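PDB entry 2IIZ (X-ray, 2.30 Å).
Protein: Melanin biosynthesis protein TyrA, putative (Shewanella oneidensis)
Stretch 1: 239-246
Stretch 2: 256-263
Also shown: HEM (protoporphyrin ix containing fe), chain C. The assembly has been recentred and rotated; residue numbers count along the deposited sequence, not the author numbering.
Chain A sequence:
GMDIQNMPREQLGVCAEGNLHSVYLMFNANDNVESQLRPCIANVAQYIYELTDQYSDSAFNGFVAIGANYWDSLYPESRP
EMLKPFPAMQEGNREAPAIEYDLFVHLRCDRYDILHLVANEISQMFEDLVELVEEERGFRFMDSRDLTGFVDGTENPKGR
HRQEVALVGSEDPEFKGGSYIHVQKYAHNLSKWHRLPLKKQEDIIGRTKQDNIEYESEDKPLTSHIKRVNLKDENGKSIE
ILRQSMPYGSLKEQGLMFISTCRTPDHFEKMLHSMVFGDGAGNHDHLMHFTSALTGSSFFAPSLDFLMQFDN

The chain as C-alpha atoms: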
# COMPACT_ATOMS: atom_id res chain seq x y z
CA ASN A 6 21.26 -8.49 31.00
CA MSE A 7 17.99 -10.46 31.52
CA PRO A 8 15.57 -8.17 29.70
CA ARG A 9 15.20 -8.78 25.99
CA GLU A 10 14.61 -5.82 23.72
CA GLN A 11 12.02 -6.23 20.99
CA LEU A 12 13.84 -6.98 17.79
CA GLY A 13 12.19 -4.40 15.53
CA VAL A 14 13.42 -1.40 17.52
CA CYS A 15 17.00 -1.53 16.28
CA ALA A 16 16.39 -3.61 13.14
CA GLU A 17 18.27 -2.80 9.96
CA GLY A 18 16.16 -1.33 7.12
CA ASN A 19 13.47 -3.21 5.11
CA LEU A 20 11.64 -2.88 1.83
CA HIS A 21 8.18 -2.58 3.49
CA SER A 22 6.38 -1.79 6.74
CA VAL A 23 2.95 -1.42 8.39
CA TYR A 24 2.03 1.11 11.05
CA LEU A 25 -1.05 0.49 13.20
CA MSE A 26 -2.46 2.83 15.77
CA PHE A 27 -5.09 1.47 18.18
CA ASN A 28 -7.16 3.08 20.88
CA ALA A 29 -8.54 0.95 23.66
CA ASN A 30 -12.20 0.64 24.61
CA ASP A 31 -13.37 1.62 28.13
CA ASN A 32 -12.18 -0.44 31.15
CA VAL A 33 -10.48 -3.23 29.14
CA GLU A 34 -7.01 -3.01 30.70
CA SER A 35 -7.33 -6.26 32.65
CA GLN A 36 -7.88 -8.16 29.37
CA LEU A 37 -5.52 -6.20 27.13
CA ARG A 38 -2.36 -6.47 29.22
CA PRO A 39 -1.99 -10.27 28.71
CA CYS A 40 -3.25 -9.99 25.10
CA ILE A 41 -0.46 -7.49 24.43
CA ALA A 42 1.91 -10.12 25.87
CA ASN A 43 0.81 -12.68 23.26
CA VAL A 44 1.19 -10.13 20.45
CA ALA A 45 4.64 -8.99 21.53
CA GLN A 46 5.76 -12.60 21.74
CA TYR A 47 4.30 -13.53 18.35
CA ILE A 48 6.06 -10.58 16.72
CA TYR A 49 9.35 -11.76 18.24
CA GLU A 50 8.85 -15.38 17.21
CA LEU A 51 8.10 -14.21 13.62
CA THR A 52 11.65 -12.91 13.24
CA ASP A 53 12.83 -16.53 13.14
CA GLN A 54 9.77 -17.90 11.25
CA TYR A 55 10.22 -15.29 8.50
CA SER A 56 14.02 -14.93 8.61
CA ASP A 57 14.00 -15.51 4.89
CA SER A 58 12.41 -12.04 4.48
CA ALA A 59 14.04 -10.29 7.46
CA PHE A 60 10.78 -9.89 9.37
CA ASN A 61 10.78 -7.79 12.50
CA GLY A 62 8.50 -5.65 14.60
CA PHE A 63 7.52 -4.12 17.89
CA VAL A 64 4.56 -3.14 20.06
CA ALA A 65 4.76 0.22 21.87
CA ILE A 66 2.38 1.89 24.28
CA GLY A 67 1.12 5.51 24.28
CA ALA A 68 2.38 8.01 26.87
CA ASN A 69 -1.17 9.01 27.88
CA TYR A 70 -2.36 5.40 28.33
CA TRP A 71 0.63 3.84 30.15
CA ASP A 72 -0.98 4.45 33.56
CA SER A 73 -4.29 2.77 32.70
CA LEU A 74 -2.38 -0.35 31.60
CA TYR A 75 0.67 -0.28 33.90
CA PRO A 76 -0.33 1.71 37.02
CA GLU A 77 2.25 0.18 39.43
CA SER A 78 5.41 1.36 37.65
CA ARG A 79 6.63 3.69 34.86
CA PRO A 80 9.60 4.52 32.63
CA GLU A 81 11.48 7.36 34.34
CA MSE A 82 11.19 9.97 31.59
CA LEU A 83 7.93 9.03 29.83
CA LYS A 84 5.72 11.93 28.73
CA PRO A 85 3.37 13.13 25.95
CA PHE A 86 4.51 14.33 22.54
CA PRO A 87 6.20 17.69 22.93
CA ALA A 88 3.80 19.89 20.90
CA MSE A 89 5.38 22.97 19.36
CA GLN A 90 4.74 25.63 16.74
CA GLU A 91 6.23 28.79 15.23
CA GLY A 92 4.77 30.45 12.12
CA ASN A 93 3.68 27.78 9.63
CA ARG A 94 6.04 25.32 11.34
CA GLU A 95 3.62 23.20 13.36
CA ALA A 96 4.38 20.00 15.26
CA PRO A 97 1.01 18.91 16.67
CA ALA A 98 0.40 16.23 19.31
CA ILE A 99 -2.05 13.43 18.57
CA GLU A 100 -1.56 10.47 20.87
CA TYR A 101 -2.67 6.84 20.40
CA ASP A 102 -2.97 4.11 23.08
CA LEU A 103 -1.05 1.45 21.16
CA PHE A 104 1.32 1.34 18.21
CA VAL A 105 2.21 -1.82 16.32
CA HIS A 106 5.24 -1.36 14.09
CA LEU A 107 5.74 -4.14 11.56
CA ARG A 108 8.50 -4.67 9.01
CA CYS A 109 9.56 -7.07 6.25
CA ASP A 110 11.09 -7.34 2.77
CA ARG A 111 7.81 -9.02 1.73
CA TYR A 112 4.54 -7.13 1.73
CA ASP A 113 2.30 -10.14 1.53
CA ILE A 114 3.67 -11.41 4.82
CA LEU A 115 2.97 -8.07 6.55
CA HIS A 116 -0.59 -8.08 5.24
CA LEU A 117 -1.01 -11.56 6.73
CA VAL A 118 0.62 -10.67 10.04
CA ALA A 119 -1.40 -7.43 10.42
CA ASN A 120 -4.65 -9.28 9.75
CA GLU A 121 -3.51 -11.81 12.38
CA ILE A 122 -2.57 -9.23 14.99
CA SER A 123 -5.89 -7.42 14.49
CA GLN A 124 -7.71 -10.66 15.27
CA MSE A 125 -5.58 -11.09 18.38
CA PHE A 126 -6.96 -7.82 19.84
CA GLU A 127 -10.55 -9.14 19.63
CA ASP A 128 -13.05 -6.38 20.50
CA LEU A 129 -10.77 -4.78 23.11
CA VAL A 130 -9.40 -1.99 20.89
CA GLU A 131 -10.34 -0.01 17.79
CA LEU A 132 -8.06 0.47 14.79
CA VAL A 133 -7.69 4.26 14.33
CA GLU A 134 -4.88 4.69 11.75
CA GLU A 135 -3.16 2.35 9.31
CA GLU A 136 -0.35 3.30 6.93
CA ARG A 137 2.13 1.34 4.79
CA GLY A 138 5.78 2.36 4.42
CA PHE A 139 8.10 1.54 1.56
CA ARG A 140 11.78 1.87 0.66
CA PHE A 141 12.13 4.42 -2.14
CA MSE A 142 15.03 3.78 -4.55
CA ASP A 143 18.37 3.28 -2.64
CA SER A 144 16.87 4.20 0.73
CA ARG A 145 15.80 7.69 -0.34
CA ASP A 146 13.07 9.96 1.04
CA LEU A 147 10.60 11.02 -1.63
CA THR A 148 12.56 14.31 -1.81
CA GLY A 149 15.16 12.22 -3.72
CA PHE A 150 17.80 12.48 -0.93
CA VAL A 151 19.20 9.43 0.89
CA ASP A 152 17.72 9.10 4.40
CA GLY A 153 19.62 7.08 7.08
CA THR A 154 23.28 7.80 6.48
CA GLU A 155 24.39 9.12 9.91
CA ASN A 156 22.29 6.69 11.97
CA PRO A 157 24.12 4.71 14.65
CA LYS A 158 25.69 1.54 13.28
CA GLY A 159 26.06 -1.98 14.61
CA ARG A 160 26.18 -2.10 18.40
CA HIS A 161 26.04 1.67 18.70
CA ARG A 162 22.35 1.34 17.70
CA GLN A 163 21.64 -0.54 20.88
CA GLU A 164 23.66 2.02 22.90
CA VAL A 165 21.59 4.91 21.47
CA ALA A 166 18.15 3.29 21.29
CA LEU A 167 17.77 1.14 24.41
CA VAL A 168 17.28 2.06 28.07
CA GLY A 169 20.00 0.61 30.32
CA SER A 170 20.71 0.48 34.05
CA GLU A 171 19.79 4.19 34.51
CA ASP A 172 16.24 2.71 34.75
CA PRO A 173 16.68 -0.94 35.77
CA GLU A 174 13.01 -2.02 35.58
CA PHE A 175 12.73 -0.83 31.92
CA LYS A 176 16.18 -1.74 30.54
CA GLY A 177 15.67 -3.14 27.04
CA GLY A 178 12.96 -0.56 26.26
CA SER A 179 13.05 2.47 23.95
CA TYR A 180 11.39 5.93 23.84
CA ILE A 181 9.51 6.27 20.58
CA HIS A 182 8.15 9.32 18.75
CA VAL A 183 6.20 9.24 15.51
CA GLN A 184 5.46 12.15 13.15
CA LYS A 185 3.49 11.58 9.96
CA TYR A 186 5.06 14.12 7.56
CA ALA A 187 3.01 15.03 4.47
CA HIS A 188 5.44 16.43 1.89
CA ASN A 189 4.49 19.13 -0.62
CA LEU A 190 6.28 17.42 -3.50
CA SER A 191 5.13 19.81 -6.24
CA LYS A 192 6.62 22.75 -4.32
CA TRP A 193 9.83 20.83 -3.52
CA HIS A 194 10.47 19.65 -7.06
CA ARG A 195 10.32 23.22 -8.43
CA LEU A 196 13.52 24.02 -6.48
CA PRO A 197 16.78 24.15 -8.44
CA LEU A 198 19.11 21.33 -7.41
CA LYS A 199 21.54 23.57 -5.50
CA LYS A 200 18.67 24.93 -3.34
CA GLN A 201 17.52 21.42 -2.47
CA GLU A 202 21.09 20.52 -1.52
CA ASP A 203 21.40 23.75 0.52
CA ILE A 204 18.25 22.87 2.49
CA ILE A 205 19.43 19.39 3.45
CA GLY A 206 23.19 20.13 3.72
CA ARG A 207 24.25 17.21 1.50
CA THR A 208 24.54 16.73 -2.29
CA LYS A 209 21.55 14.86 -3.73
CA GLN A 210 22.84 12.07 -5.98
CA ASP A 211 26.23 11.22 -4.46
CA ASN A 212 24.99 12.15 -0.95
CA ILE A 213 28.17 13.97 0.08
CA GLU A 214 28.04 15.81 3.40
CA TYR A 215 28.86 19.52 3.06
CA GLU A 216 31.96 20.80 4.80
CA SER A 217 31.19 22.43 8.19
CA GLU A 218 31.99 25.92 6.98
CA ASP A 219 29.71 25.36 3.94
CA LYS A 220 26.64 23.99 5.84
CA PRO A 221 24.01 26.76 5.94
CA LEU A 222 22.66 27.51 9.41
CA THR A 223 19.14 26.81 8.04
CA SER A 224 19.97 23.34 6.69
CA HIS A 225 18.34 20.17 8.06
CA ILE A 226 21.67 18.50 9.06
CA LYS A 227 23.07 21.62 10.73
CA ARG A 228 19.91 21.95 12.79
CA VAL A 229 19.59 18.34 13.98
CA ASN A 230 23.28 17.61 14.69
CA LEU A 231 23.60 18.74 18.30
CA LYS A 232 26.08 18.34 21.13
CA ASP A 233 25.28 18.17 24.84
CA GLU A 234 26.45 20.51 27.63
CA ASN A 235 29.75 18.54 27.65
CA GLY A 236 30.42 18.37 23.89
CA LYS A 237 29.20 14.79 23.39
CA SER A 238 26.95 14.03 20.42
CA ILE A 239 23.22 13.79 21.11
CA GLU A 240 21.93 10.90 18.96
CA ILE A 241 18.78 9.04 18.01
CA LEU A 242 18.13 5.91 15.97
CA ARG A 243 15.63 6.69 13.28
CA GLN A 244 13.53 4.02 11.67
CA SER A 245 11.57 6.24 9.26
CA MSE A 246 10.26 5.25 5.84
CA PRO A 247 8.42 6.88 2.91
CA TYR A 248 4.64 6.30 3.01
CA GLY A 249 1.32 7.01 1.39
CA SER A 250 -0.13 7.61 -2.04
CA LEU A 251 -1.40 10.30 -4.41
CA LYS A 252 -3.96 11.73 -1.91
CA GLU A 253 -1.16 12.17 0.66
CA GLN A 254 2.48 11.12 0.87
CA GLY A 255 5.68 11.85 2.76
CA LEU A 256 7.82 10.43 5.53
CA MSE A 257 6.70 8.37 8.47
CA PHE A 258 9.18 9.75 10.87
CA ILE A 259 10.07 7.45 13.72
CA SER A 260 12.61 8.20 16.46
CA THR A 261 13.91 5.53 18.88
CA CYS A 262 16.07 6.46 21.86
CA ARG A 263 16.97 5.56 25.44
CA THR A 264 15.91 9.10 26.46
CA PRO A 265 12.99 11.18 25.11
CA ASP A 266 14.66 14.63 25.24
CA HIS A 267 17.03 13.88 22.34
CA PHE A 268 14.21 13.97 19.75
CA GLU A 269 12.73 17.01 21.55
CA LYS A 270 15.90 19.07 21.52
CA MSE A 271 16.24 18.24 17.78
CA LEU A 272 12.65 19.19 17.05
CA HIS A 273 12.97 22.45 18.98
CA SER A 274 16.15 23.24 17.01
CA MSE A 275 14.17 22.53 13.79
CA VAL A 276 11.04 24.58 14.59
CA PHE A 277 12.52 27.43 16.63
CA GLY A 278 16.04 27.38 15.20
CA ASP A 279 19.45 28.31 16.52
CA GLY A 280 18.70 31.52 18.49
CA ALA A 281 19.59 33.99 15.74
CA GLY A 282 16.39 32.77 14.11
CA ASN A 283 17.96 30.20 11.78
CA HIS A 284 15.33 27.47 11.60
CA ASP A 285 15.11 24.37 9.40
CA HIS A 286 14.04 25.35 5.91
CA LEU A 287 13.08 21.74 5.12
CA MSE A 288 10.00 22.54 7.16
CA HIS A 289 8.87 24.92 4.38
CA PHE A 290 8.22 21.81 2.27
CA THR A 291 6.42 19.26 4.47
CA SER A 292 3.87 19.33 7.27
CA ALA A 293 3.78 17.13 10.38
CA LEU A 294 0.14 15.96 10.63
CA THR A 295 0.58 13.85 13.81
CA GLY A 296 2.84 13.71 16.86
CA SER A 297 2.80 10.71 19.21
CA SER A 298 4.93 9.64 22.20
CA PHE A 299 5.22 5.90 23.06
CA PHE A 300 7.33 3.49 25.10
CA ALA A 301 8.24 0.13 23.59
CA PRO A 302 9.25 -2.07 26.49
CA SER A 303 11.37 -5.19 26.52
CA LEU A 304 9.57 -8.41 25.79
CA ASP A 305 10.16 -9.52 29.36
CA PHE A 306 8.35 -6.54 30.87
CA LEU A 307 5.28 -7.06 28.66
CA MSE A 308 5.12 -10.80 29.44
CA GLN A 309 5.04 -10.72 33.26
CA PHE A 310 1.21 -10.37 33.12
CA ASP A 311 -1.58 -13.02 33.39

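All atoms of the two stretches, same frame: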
# COMPACT_ATOMS: atom_id res chain seq x y z
N ILE A 239 24.55 14.14 20.66
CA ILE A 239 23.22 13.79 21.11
C ILE A 239 22.55 13.07 19.95
O ILE A 239 22.21 13.70 18.94
CB ILE A 239 22.45 15.08 21.44
CG2 ILE A 239 21.08 14.78 22.01
N GLU A 240 22.34 11.75 20.09
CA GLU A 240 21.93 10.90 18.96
C GLU A 240 20.54 10.31 19.13
O GLU A 240 20.03 10.22 20.23
CB GLU A 240 22.93 9.74 18.78
CG GLU A 240 24.16 10.07 17.93
CD GLU A 240 25.19 8.95 17.96
OE1 GLU A 240 25.91 8.84 18.98
OE2 GLU A 240 25.28 8.17 16.97
N ILE A 241 19.94 9.90 18.01
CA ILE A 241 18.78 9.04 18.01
C ILE A 241 18.94 7.98 16.93
O ILE A 241 19.77 8.12 16.01
CB ILE A 241 17.46 9.80 17.76
CG1 ILE A 241 17.54 10.63 16.48
CG2 ILE A 241 17.12 10.70 18.94
CD1 ILE A 241 16.20 10.77 15.80
N LEU A 242 18.16 6.91 17.03
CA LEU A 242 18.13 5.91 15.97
C LEU A 242 16.81 6.02 15.26
O LEU A 242 15.77 5.66 15.78
CB LEU A 242 18.35 4.50 16.51
CG LEU A 242 18.22 3.40 15.44
CD1 LEU A 242 19.47 3.32 14.57
CD2 LEU A 242 17.91 2.08 16.08
N ARG A 243 16.85 6.53 14.05
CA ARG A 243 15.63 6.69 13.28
C ARG A 243 15.31 5.43 12.53
O ARG A 243 16.22 4.72 12.08
CB ARG A 243 15.79 7.80 12.27
CG ARG A 243 15.87 9.17 12.85
CD ARG A 243 16.45 10.10 11.81
NE ARG A 243 17.90 9.87 11.67
CZ ARG A 243 18.60 10.04 10.55
NH1 ARG A 243 18.01 10.44 9.42
NH2 ARG A 243 19.90 9.81 10.57
N GLN A 244 14.02 5.18 12.38
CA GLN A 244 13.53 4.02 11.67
C GLN A 244 12.50 4.44 10.64
O GLN A 244 11.62 3.65 10.34
CB GLN A 244 12.88 3.07 12.67
CG GLN A 244 13.84 2.34 13.62
CD GLN A 244 14.64 1.23 12.96
OE1 GLN A 244 14.57 1.02 11.75
NE2 GLN A 244 15.43 0.52 13.77
N SER A 245 12.62 5.66 10.11
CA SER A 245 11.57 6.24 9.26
C SER A 245 11.55 5.62 7.88
O SER A 245 12.56 5.08 7.44
CB SER A 245 11.80 7.73 9.05
OG SER A 245 12.26 8.34 10.21
N MSE A 246 10.41 5.72 7.22
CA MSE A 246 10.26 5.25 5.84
C MSE A 246 9.30 6.14 5.06
O MSE A 246 8.43 6.75 5.66
CB MSE A 246 9.73 3.84 5.85
CG MSE A 246 10.68 2.91 6.57
SE MSE A 246 10.39 1.07 6.33
CE MSE A 246 10.53 0.97 4.39
N LEU A 256 6.97 11.23 4.68
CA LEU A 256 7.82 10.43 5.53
C LEU A 256 7.09 10.07 6.82
O LEU A 256 6.48 10.93 7.48
CB LEU A 256 9.09 11.20 5.93
CG LEU A 256 10.17 10.35 6.62
CD1 LEU A 256 10.78 9.44 5.61
CD2 LEU A 256 11.26 11.16 7.31
N MSE A 257 7.16 8.79 7.17
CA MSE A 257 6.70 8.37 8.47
C MSE A 257 7.90 8.42 9.35
O MSE A 257 8.69 7.46 9.44
CB MSE A 257 6.13 6.97 8.44
CG MSE A 257 5.50 6.53 9.77
SE MSE A 257 3.95 7.54 10.32
CE MSE A 257 2.82 7.14 8.89
N PHE A 258 8.05 9.57 10.01
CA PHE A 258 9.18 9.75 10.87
C PHE A 258 9.04 9.03 12.19
O PHE A 258 8.05 9.22 12.92
CB PHE A 258 9.45 11.21 11.17
CG PHE A 258 10.65 11.39 12.01
CD1 PHE A 258 11.89 11.50 11.42
CD2 PHE A 258 10.54 11.42 13.39
CE1 PHE A 258 13.03 11.67 12.19
CE2 PHE A 258 11.67 11.59 14.19
CZ PHE A 258 12.93 11.71 13.58
N ILE A 259 10.04 8.21 12.49
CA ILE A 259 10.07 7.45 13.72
C ILE A 259 11.42 7.63 14.40
O ILE A 259 12.44 7.33 13.81
CB ILE A 259 9.82 5.96 13.46
CG1 ILE A 259 8.50 5.80 12.64
CG2 ILE A 259 9.79 5.19 14.77
CD1 ILE A 259 8.04 4.39 12.45
N SER A 260 11.41 8.13 15.64
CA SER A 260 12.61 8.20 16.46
C SER A 260 12.59 7.15 17.57
O SER A 260 11.55 6.90 18.17
CB SER A 260 12.75 9.56 17.10
OG SER A 260 13.79 9.58 18.08
N THR A 261 13.75 6.53 17.83
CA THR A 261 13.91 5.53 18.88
C THR A 261 15.14 5.91 19.69
O THR A 261 16.18 6.19 19.11
CB THR A 261 14.09 4.12 18.31
OG1 THR A 261 15.38 4.01 17.69
CG2 THR A 261 13.01 3.79 17.28
N CYS A 262 15.02 5.90 21.01
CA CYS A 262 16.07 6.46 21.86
C CYS A 262 15.91 6.02 23.31
O CYS A 262 14.81 5.75 23.78
CB CYS A 262 16.00 7.98 21.77
SG CYS A 262 17.42 8.87 22.45
N ARG A 263 17.02 5.94 24.04
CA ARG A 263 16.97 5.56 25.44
C ARG A 263 16.47 6.71 26.32
O ARG A 263 16.11 6.48 27.48
CB ARG A 263 18.34 5.10 25.93
CG ARG A 263 19.25 6.21 26.41
CD ARG A 263 20.68 5.77 26.32
NE ARG A 263 21.00 4.73 27.30
CZ ARG A 263 22.19 4.15 27.41
NH1 ARG A 263 23.19 4.50 26.60
NH2 ARG A 263 22.38 3.21 28.33
CHA HEM C . 19.44 13.55 8.79
CHB HEM C . 15.50 13.76 6.03
CHC HEM C . 12.79 14.74 9.84
CHD HEM C . 16.58 14.00 12.69
C1A HEM C . 18.61 13.56 7.70
C2A HEM C . 19.04 13.40 6.33
C3A HEM C . 17.93 13.46 5.57
C4A HEM C . 16.80 13.65 6.44
CMA HEM C . 17.83 13.35 4.04
CAA HEM C . 20.50 13.20 5.86
CBA HEM C . 20.88 11.71 5.78
CGA HEM C . 21.17 11.14 7.15
O1A HEM C . 20.33 10.36 7.69
O2A HEM C . 22.24 11.47 7.74
C1B HEM C . 14.44 14.06 6.82
C2B HEM C . 13.09 14.26 6.34
C3B HEM C . 12.33 14.54 7.41
C4B HEM C . 13.19 14.51 8.57
CMB HEM C . 12.69 14.16 4.86
CAB HEM C . 10.83 14.83 7.50
CBB HEM C . 10.20 15.50 6.54
C1C HEM C . 13.59 14.65 10.93
C2C HEM C . 13.17 14.92 12.28
C3C HEM C . 14.21 14.72 13.08
C4C HEM C . 15.32 14.30 12.24
CMC HEM C . 11.74 15.36 12.62
CAC HEM C . 14.30 14.87 14.61
CBC HEM C . 13.29 15.27 15.39
C1D HEM C . 17.69 13.79 11.92
C2D HEM C . 18.99 13.46 12.44
C3D HEM C . 19.88 13.33 11.22
C4D HEM C . 19.03 13.58 10.10
CMD HEM C . 19.37 13.31 13.93
CAD HEM C . 21.38 13.00 11.18
CBD HEM C . 22.14 14.31 11.08
CGD HEM C . 23.62 14.14 11.33
O1D HEM C . 24.41 14.21 10.33
O2D HEM C . 24.01 13.94 12.51
NA HEM C . 17.24 13.71 7.75
NB HEM C . 14.48 14.22 8.19
NC HEM C . 14.92 14.27 10.92
ND HEM C . 17.74 13.85 10.54
FE HEM C . 16.12 14.21 9.30

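Residues 239-246 and 256-263 run antiparallel, joined by backbone hydrogen bonds along their length and by two side-chain hydroxyls, of Thr261 and Ser245. At one end Leu242 and Thr261 form a hydrogen-bonded pair: Leu242 N donates to Thr261 O (3.0 Å, nearly linear), while the return bond from Thr261 N to Leu242 O, also 3.0 Å, is bent and weak. The same carbonyl, Leu242 O, accepts a second, shorter bond, from Thr261 OG1 at 2.6 Å. At the other end Met257 N donates to Met246 O at 2.8 Å, and Met246 N returns a weak bond to Met257 O at 3.3 Å; both residues are selenomethionine. Between these pairs, Gln244 N donates to Ile259 O at 3.0 Å, but Ile259 N donates instead to a side chain, Ser245 OG, at 3.2 Å. CA-H...O contacts add to the ladder, from Arg243 CA to Ile259 O (3.3 Å) and from Ser245 CA to Met257 O (3.1 Å).

Arg243 and Ser260, a non-hydrogen-bonded pair with CA atoms 4.6 Å apart, direct their side chains to the face opposite that of Leu242 and Thr261. From there Arg243 extends to the heme, where NH1 and NH2 both donate to HEM O1A, at 2.9 and 3.0 Å, pairing the guanidinium with a propionate oxygen. Phe258 lays one ring face over the porphyrin, its CE1 3.3 Å from HEM C2C, and Arg243 CD packs 3.8 Å from the same Phe258 CE1. Ile241 CD1 meets the edge of that ring, 4.1 Å from Phe258 CZ, and Ile241 CG2 lies 4.0 Å from Cys262 SG. Leu256 CD2 sits between, 3.9 Å from Ser245 CB and 3.5 Å from HEM C3B. Altogether the contact buries 573 Å², summed over both stretches.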